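Local coordinates for protein Nsp15 (Middle East respiratory syndrome-related coronavirus, PDB 5YVD) that acts as an endoribonuclease, probably cleaving RNA at uridylates as other coronavirus EndoU enzymes do, in an assembly of six chains, at residues 117-122 and 140-145; 159-164 and 169-174; 200-203 and 207-210. All blocks are in the same frame, centred on the assembly; numbering follows the deposited sequence.

Interactions 1 and 2 belong to the middle domain and touch each other: the guanidinium of R120 packs on F173, and the backbone at R140 and K141 meets the ring of Y174. Interaction 3, in the endoribonuclease domain, lies about 20 Å from interaction 2 centre to centre and touches it through a thin contact of R162 with L203. All three are partly buried. In interaction 1 an isoleucine bridges an exposed arginine and a buried isoleucine where two parallel strands end. Interaction 2 packs a buried valine against a strand and the residue that follows it, next to another subunit. Interaction 3 joins a helix start to its lead-in loop and alone has a hydrogen bond, a weak one, across the segments.

Interaction 1: 117-122 and 140-145; sequences FDIRDN and RKIKKY
I119 meets R140 and I142 through CD1 alone, and its first torsion sets the direction: CG1 stands opposite the backbone N (chi1 -169°), sending the ethyl arm toward 140-145. R140 starts differently, with CG lodged between its own N and carbonyl carbon (chi1 57°), and then runs extended to NE, so that the arginine crosses the isoleucine at about a right angle. I119 CD1 lies 3.6 Å from R140 NH2 and 3.9 Å from R140 NE, the methyl coming obliquely to the guanidinium of an exposed arginine. On the buried side the same I119 CD1 comes within 4.1 Å of I142 CD1. The setting is a beta-alpha-beta crossover: parallel neighbours 115-118 and 134-138 are joined through helix 124-129; 117-122 spans the end of the first strand and 140-145 follows the second. I142 rests on F136 of the second strand and L125 of the helix. I119 itself sits in a type I turn, D118 to D121, through which the chain leaves strand 115-118; in it D121 N reaches D118 O at 3.2 Å. R120 folds back to grip D118 side-on, R120 NE to D118 OD1 at 3.0 Å and R120 NH2 to D118 OD2 at 2.7 Å, each on a syn lone pair, while R120 NH1 bonds to S65 O.

Interaction 2: 159-164 and 169-174; sequences AIIRDS and QPVKFY
V171 packs against I161 and D163 at the exit of a beta hairpin, strands 153-156 and 159-162, as the chain loops back toward strand 174-178. Its side chain enters the contact at CB, which lies 3.8 Å from D163 OD1 as the two side chains slide past each other in opposite directions. From there the branches part. CG1, anti to the valine's backbone N (chi1 176°), goes to the main chain of the opposing segment, where V171 CG1 is 3.6 Å from D163 N and 3.8 Å from I161 O. CG2, the second branch, meets an apolar partner: V171 CG2 to I161 CG2 is 3.5 Å, the two side chains crossing at about a right angle. No hydrogen bond joins the segments; the hairpin is held by backbone bonds of I161 to A154 and D163 to D152. I161 also packs on T280 of a second subunit, which brings this contact to an interface of the assembly. Beyond the valine, K172 passes across D163 with its aliphatic part, K172 CB at 3.9 Å from D163 OD2. The lysine chain then bends, and its NZ forms a salt bridge with D152 OD1, stopping 4.8 Å short of D163 OD2.

Interaction 3: 200-203 and 207-210; sequences FLPL and EKDF
P202 and E207 bring the two segments together, their CA atoms 5.4 Å apart. Residues 200-202 run extended, L203 turns off with psi near zero, and by E207 the chain is helical, so this is a helix start folded against the loop that leads into it. S204, just ahead of helix 205-212, accepts E207 N on its OG, as an N-cap serine does. The glutamate side chain answers in the reverse direction but one residue further back, on L203. With CG beside its backbone N (chi1 -66°) and a bend at chi2, E207 lies alongside L203, both pointing the same way. L203 N donates to E207 OE1 at 3.1 Å, a weak bond because the angle at the hydrogen is only 133°; L203 CB sits 3.5 Å from E207 OE1. That oxygen also has a salt bridge to R195 NH1, while OE2 accepts from L296 N, so a buried carboxylate is held at both oxygens, which would probably favour its charged form. P202 packs on the start of the helix: P202 CB is 3.9 Å from E207 CB and equally 3.9 Å from K208 CG, with the proline ring crossing the lysine chain at about a right angle. R195 NH1 reaches L201 O as well, tying the loop to the carboxylate. Behind the contact stands helix 248-255: I249 touches F200, E207 and F210, and Y252 stacks on the ring of F200, while L296 opens the neighbouring helix 296-304.

Interaction 1: 117-122 and 140-145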
loop_
_atom_site.group_PDB
_atom_site.type_symbol
_atom_site.label_atom_id
_atom_site.label_comp_id
_atom_site.label_asym_id
_atom_site.label_seq_id
_atom_site.Cartn_x
_atom_site.Cartn_y
_atom_site.Cartn_z
ATOM N N PHE A 117 -7.204 32.393 -15.847
ATOM C CA PHE A 117 -8.659 32.475 -16.044
ATOM C C PHE A 117 -8.979 32.212 -17.504
ATOM O O PHE A 117 -8.129 32.452 -18.371
ATOM C CB PHE A 117 -9.159 33.885 -15.738
ATOM C CG PHE A 117 -8.928 34.352 -14.337
ATOM C CD1 PHE A 117 -7.696 34.848 -13.945
ATOM C CD2 PHE A 117 -9.958 34.362 -13.426
ATOM C CE1 PHE A 117 -7.505 35.323 -12.660
ATOM C CE2 PHE A 117 -9.764 34.811 -12.142
ATOM C CZ PHE A 117 -8.542 35.306 -11.764
ATOM N N ASP A 118 -10.218 31.799 -17.792
ATOM C CA ASP A 118 -10.613 31.461 -19.174
ATOM C C ASP A 118 -11.917 32.142 -19.593
ATOM O O ASP A 118 -12.874 32.171 -18.836
ATOM C CB ASP A 118 -10.722 29.923 -19.328
ATOM C CG ASP A 118 -10.926 29.466 -20.791
ATOM O OD1 ASP A 118 -12.012 29.742 -21.375
ATOM O OD2 ASP A 118 -10.015 28.790 -21.342
ATOM N N ILE A 119 -11.952 32.658 -20.820
ATOM C CA ILE A 119 -13.145 33.309 -21.346
ATOM C C ILE A 119 -14.367 32.381 -21.371
ATOM O O ILE A 119 -15.488 32.840 -21.279
ATOM C CB ILE A 119 -12.886 33.864 -22.760
ATOM C CG1 ILE A 119 -14.026 34.783 -23.242
ATOM C CG2 ILE A 119 -12.726 32.736 -23.762
ATOM C CD1 ILE A 119 -13.668 36.234 -23.279
ATOM N N ARG A 120 -14.166 31.078 -21.523
ATOM C CA ARG A 120 -15.309 30.159 -21.631
ATOM C C ARG A 120 -16.058 29.945 -20.309
ATOM O O ARG A 120 -17.150 29.384 -20.310
ATOM C CB ARG A 120 -14.884 28.825 -22.236
ATOM C CG ARG A 120 -14.652 28.928 -23.734
ATOM C CD ARG A 120 -13.754 27.829 -24.283
ATOM N NE ARG A 120 -12.380 27.956 -23.792
ATOM C CZ ARG A 120 -11.381 27.155 -24.131
ATOM N NH1 ARG A 120 -11.557 26.131 -24.982
ATOM N NH2 ARG A 120 -10.198 27.383 -23.611
ATOM N N ASP A 121 -15.485 30.407 -19.196
ATOM C CA ASP A 121 -16.184 30.391 -17.912
ATOM C C ASP A 121 -16.844 31.742 -17.682
ATOM O O ASP A 121 -16.187 32.786 -17.706
ATOM C CB ASP A 121 -15.225 30.070 -16.788
ATOM C CG ASP A 121 -14.483 28.786 -17.025
ATOM O OD1 ASP A 121 -15.128 27.825 -17.494
ATOM O OD2 ASP A 121 -13.255 28.750 -16.760
ATOM N N ASN A 122 -18.160 31.714 -17.508
ATOM C CA ASN A 122 -18.941 32.914 -17.258
ATOM C C ASN A 122 -18.271 33.728 -16.134
ATOM O O ASN A 122 -17.864 33.174 -15.121
ATOM C CB ASN A 122 -20.398 32.534 -16.927
ATOM C CG ASN A 122 -21.290 33.743 -16.715
ATOM O OD1 ASN A 122 -21.923 33.894 -15.669
ATOM N ND2 ASN A 122 -21.335 34.617 -17.706
ATOM N N ARG A 140 -10.704 34.919 -28.485
ATOM C CA ARG A 140 -10.858 36.173 -29.216
ATOM C C ARG A 140 -10.073 37.333 -28.578
ATOM O O ARG A 140 -10.029 37.470 -27.355
ATOM C CB ARG A 140 -12.343 36.533 -29.321
ATOM C CG ARG A 140 -13.057 36.646 -27.983
ATOM C CD ARG A 140 -14.560 36.526 -28.116
ATOM N NE ARG A 140 -15.222 36.800 -26.837
ATOM C CZ ARG A 140 -15.504 38.015 -26.353
ATOM N NH1 ARG A 140 -15.179 39.119 -27.020
ATOM N NH2 ARG A 140 -16.119 38.129 -25.181
ATOM N N LYS A 141 -9.447 38.156 -29.423
ATOM C CA LYS A 141 -8.864 39.437 -28.994
ATOM C C LYS A 141 -9.814 40.153 -28.052
ATOM O O LYS A 141 -11.024 40.211 -28.314
ATOM C CB LYS A 141 -8.595 40.356 -30.202
ATOM C CG LYS A 141 -7.195 40.244 -30.790
ATOM C CD LYS A 141 -6.836 41.430 -31.686
ATOM C CE LYS A 141 -6.457 42.691 -30.905
ATOM N NZ LYS A 141 -5.073 42.619 -30.361
ATOM N N ILE A 142 -9.281 40.695 -26.960
ATOM C CA ILE A 142 -10.109 41.490 -26.057
ATOM C C ILE A 142 -9.700 42.934 -26.172
ATOM O O ILE A 142 -8.593 43.304 -25.760
ATOM C CB ILE A 142 -10.044 41.001 -24.602
ATOM C CG1 ILE A 142 -10.889 39.730 -24.476
ATOM C CG2 ILE A 142 -10.592 42.054 -23.646
ATOM C CD1 ILE A 142 -10.560 38.877 -23.271
ATOM N N LYS A 143 -10.610 43.722 -26.754
ATOM C CA LYS A 143 -10.382 45.124 -27.038
ATOM C C LYS A 143 -8.994 45.229 -27.625
ATOM O O LYS A 143 -8.714 44.588 -28.626
ATOM C CB LYS A 143 -10.566 45.991 -25.783
ATOM C CG LYS A 143 -11.960 45.919 -25.184
ATOM C CD LYS A 143 -12.262 47.106 -24.270
ATOM C CE LYS A 143 -13.505 46.860 -23.421
ATOM N NZ LYS A 143 -14.039 48.103 -22.803
ATOM N N LYS A 144 -8.108 46.001 -27.018
ATOM C CA LYS A 144 -6.823 46.200 -27.639
ATOM C C LYS A 144 -5.683 46.037 -26.652
ATOM O O LYS A 144 -4.566 46.468 -26.919
ATOM C CB LYS A 144 -6.784 47.578 -28.340
ATOM C CG LYS A 144 -6.080 47.544 -29.693
ATOM C CD LYS A 144 -6.384 48.755 -30.562
ATOM C CE LYS A 144 -7.865 48.860 -30.910
ATOM N NZ LYS A 144 -8.132 49.978 -31.852
ATOM N N TYR A 145 -5.937 45.362 -25.538
ATOM C CA TYR A 145 -4.893 45.178 -24.532
ATOM C C TYR A 145 -3.683 44.458 -25.158
ATOM O O TYR A 145 -3.818 43.778 -26.199
ATOM C CB TYR A 145 -5.436 44.398 -23.337
ATOM C CG TYR A 145 -6.595 45.071 -22.645
ATOM C CD1 TYR A 145 -6.395 46.203 -21.864
ATOM C CD2 TYR A 145 -7.888 44.579 -22.761
ATOM C CE1 TYR A 145 -7.444 46.832 -21.215
ATOM C CE2 TYR A 145 -8.958 45.203 -22.112
ATOM C CZ TYR A 145 -8.727 46.338 -21.338
ATOM O OH TYR A 145 -9.763 46.995 -20.700
#

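Interaction 2: 159-164 and 169-174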
loop_
_atom_site.group_PDB
_atom_site.type_symbol
_atom_site.label_atom_id
_atom_site.label_comp_id
_atom_site.label_asym_id
_atom_site.label_seq_id
_atom_site.Cartn_x
_atom_site.Cartn_y
_atom_site.Cartn_z
ATOM N N ALA A 159 -4.685 15.142 -27.249
ATOM C CA ALA A 159 -4.095 15.347 -28.596
ATOM C C ALA A 159 -3.637 16.757 -28.885
ATOM O O ALA A 159 -4.122 17.720 -28.291
ATOM C CB ALA A 159 -5.090 14.949 -29.685
ATOM N N ILE A 160 -2.716 16.860 -29.839
ATOM C CA ILE A 160 -2.369 18.148 -30.429
ATOM C C ILE A 160 -3.257 18.319 -31.629
ATOM O O ILE A 160 -3.435 17.405 -32.431
ATOM C CB ILE A 160 -0.891 18.303 -30.821
ATOM C CG1 ILE A 160 -0.034 18.772 -29.635
ATOM C CG2 ILE A 160 -0.722 19.403 -31.865
ATOM C CD1 ILE A 160 -0.312 18.121 -28.313
ATOM N N ILE A 161 -3.805 19.519 -31.731
ATOM C CA ILE A 161 -4.825 19.849 -32.702
ATOM C C ILE A 161 -4.312 21.094 -33.489
ATOM O O ILE A 161 -3.778 22.031 -32.901
ATOM C CB ILE A 161 -6.168 19.988 -31.923
ATOM C CG1 ILE A 161 -7.202 19.020 -32.470
ATOM C CG2 ILE A 161 -6.718 21.410 -31.833
ATOM C CD1 ILE A 161 -7.105 17.642 -31.848
ATOM N N ARG A 162 -4.422 21.068 -34.814
ATOM C CA ARG A 162 -3.836 22.114 -35.680
ATOM C C ARG A 162 -4.910 23.072 -36.188
ATOM O O ARG A 162 -6.015 22.636 -36.544
ATOM C CB ARG A 162 -3.157 21.485 -36.903
ATOM C CG ARG A 162 -2.098 20.455 -36.594
ATOM C CD ARG A 162 -0.702 21.050 -36.411
ATOM N NE ARG A 162 0.115 20.224 -35.518
ATOM C CZ ARG A 162 1.229 20.622 -34.900
ATOM N NH1 ARG A 162 1.715 21.861 -35.081
ATOM N NH2 ARG A 162 1.868 19.762 -34.096
ATOM N N ASP A 163 -4.568 24.359 -36.270
ATOM C CA ASP A 163 -5.495 25.364 -36.821
ATOM C C ASP A 163 -5.867 25.089 -38.306
ATOM O O ASP A 163 -5.043 24.599 -39.071
ATOM C CB ASP A 163 -4.907 26.781 -36.652
ATOM C CG ASP A 163 -5.978 27.841 -36.365
ATOM O OD1 ASP A 163 -7.179 27.497 -36.248
ATOM O OD2 ASP A 163 -5.618 29.032 -36.253
ATOM N N SER A 164 -7.117 25.403 -38.666
ATOM C CA SER A 164 -7.726 25.107 -39.979
ATOM C C SER A 164 -9.171 25.622 -40.042
ATOM O O SER A 164 -9.765 25.912 -39.025
ATOM C CB SER A 164 -7.773 23.602 -40.247
ATOM O OG SER A 164 -8.955 23.017 -39.710
ATOM N N GLN A 169 -13.120 23.340 -32.073
ATOM C CA GLN A 169 -12.739 23.943 -30.808
ATOM C C GLN A 169 -11.769 25.005 -31.227
ATOM O O GLN A 169 -11.147 24.878 -32.267
ATOM C CB GLN A 169 -11.985 22.948 -29.916
ATOM C CG GLN A 169 -12.839 21.851 -29.293
ATOM C CD GLN A 169 -13.659 22.309 -28.086
ATOM O OE1 GLN A 169 -13.319 23.266 -27.404
ATOM N NE2 GLN A 169 -14.733 21.602 -27.814
ATOM N N PRO A 170 -11.621 26.053 -30.428
ATOM C CA PRO A 170 -10.619 27.048 -30.779
ATOM C C PRO A 170 -9.195 26.498 -30.682
ATOM O O PRO A 170 -8.899 25.626 -29.851
ATOM C CB PRO A 170 -10.837 28.144 -29.738
ATOM C CG PRO A 170 -11.487 27.469 -28.555
ATOM C CD PRO A 170 -12.288 26.325 -29.141
ATOM N N VAL A 171 -8.327 27.002 -31.553
ATOM C CA VAL A 171 -6.904 26.655 -31.572
ATOM C C VAL A 171 -6.038 27.923 -31.402
ATOM O O VAL A 171 -4.961 27.913 -30.784
ATOM C CB VAL A 171 -6.560 25.927 -32.892
ATOM C CG1 VAL A 171 -5.071 25.629 -32.990
ATOM C CG2 VAL A 171 -7.357 24.643 -33.011
ATOM N N LYS A 172 -6.497 29.033 -31.962
ATOM C CA LYS A 172 -5.749 30.274 -31.838
ATOM C C LYS A 172 -6.170 30.966 -30.550
ATOM O O LYS A 172 -7.304 31.473 -30.436
ATOM C CB LYS A 172 -5.974 31.177 -33.057
ATOM C CG LYS A 172 -5.170 32.481 -33.018
ATOM C CD LYS A 172 -3.975 32.509 -33.951
ATOM C CE LYS A 172 -3.063 31.311 -33.823
ATOM N NZ LYS A 172 -1.869 31.574 -34.656
ATOM N N PHE A 173 -5.257 30.988 -29.584
ATOM C CA PHE A 173 -5.569 31.599 -28.302
ATOM C C PHE A 173 -4.872 32.934 -28.166
ATOM O O PHE A 173 -3.764 33.114 -28.662
ATOM C CB PHE A 173 -5.263 30.657 -27.128
ATOM C CG PHE A 173 -6.252 29.529 -27.002
ATOM C CD1 PHE A 173 -5.982 28.273 -27.564
ATOM C CD2 PHE A 173 -7.474 29.731 -26.369
ATOM C CE1 PHE A 173 -6.899 27.236 -27.463
ATOM C CE2 PHE A 173 -8.399 28.696 -26.259
ATOM C CZ PHE A 173 -8.116 27.450 -26.808
ATOM N N TYR A 174 -5.576 33.876 -27.543
ATOM C CA TYR A 174 -5.065 35.194 -27.267
ATOM C C TYR A 174 -4.888 35.186 -25.765
ATOM O O TYR A 174 -5.826 34.927 -25.002
ATOM C CB TYR A 174 -6.033 36.276 -27.772
ATOM C CG TYR A 174 -6.281 36.155 -29.261
ATOM C CD1 TYR A 174 -5.380 36.674 -30.182
ATOM C CD2 TYR A 174 -7.397 35.474 -29.761
ATOM C CE1 TYR A 174 -5.596 36.556 -31.554
ATOM C CE2 TYR A 174 -7.617 35.346 -31.136
ATOM C CZ TYR A 174 -6.707 35.894 -32.026
ATOM O OH TYR A 174 -6.899 35.770 -33.383
#

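Interaction 3: 200-203 and 207-210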
loop_
_atom_site.group_PDB
_atom_site.type_symbol
_atom_site.label_atom_id
_atom_site.label_comp_id
_atom_site.label_asym_id
_atom_site.label_seq_id
_atom_site.Cartn_x
_atom_site.Cartn_y
_atom_site.Cartn_z
ATOM N N PHE A 200 4.220 12.802 -35.692
ATOM C CA PHE A 200 5.072 13.844 -36.291
ATOM C C PHE A 200 4.700 14.103 -37.757
ATOM O O PHE A 200 4.772 13.199 -38.602
ATOM C CB PHE A 200 6.572 13.476 -36.209
ATOM C CG PHE A 200 7.505 14.623 -36.580
ATOM C CD1 PHE A 200 8.175 15.333 -35.605
ATOM C CD2 PHE A 200 7.683 15.006 -37.904
ATOM C CE1 PHE A 200 9.001 16.391 -35.934
ATOM C CE2 PHE A 200 8.498 16.070 -38.234
ATOM C CZ PHE A 200 9.153 16.769 -37.241
ATOM N N LEU A 201 4.339 15.346 -38.065
ATOM C CA LEU A 201 3.992 15.715 -39.422
ATOM C C LEU A 201 4.779 16.933 -39.828
ATOM O O LEU A 201 4.814 17.902 -39.089
ATOM C CB LEU A 201 2.495 15.995 -39.564
ATOM C CG LEU A 201 1.688 14.850 -40.203
ATOM C CD1 LEU A 201 1.589 13.622 -39.284
ATOM C CD2 LEU A 201 0.301 15.348 -40.621
ATOM N N PRO A 202 5.399 16.886 -41.022
ATOM C CA PRO A 202 6.191 18.016 -41.473
ATOM C C PRO A 202 5.303 19.221 -41.700
ATOM O O PRO A 202 4.112 19.069 -41.932
ATOM C CB PRO A 202 6.816 17.520 -42.784
ATOM C CG PRO A 202 5.880 16.492 -43.278
ATOM C CD PRO A 202 5.338 15.819 -42.042
ATOM N N LEU A 203 5.889 20.400 -41.610
ATOM C CA LEU A 203 5.130 21.627 -41.593
ATOM C C LEU A 203 5.561 22.610 -42.674
ATOM O O LEU A 203 4.967 23.663 -42.794
ATOM C CB LEU A 203 5.276 22.288 -40.222
ATOM C CG LEU A 203 4.572 21.624 -39.041
ATOM C CD1 LEU A 203 5.094 22.198 -37.725
ATOM C CD2 LEU A 203 3.057 21.782 -39.154
ATOM N N GLU A 207 11.100 20.960 -44.222
ATOM C CA GLU A 207 10.921 19.798 -43.336
ATOM C C GLU A 207 10.690 18.508 -44.136
ATOM O O GLU A 207 11.230 17.464 -43.789
ATOM C CB GLU A 207 9.810 20.043 -42.296
ATOM C CG GLU A 207 10.174 21.155 -41.308
ATOM C CD GLU A 207 9.582 21.010 -39.899
ATOM O OE1 GLU A 207 8.368 20.695 -39.753
ATOM O OE2 GLU A 207 10.346 21.250 -38.927
ATOM N N LYS A 208 9.932 18.595 -45.228
ATOM C CA LYS A 208 9.648 17.412 -46.059
ATOM C C LYS A 208 10.900 16.871 -46.727
ATOM O O LYS A 208 11.138 15.646 -46.739
ATOM C CB LYS A 208 8.609 17.721 -47.139
ATOM C CG LYS A 208 7.201 17.982 -46.610
ATOM C CD LYS A 208 6.226 18.222 -47.764
ATOM C CE LYS A 208 5.053 19.100 -47.362
ATOM N NZ LYS A 208 3.843 18.258 -47.184
ATOM N N ASP A 209 11.684 17.779 -47.301
ATOM C CA ASP A 209 12.895 17.365 -47.959
ATOM C C ASP A 209 13.786 16.704 -46.900
ATOM O O ASP A 209 14.385 15.649 -47.134
ATOM C CB ASP A 209 13.600 18.562 -48.623
ATOM C CG ASP A 209 12.893 19.051 -49.899
ATOM O OD1 ASP A 209 11.958 18.385 -50.408
ATOM O OD2 ASP A 209 13.306 20.109 -50.407
ATOM N N PHE A 210 13.825 17.303 -45.714
ATOM C CA PHE A 210 14.684 16.814 -44.682
ATOM C C PHE A 210 14.410 15.347 -44.403
ATOM O O PHE A 210 15.344 14.539 -44.270
ATOM C CB PHE A 210 14.556 17.625 -43.397
ATOM C CG PHE A 210 15.496 17.159 -42.315
ATOM C CD1 PHE A 210 16.815 17.561 -42.302
ATOM C CD2 PHE A 210 15.072 16.283 -41.333
ATOM C CE1 PHE A 210 17.693 17.124 -41.305
ATOM C CE2 PHE A 210 15.927 15.846 -40.344
ATOM C CZ PHE A 210 17.246 16.270 -40.325
#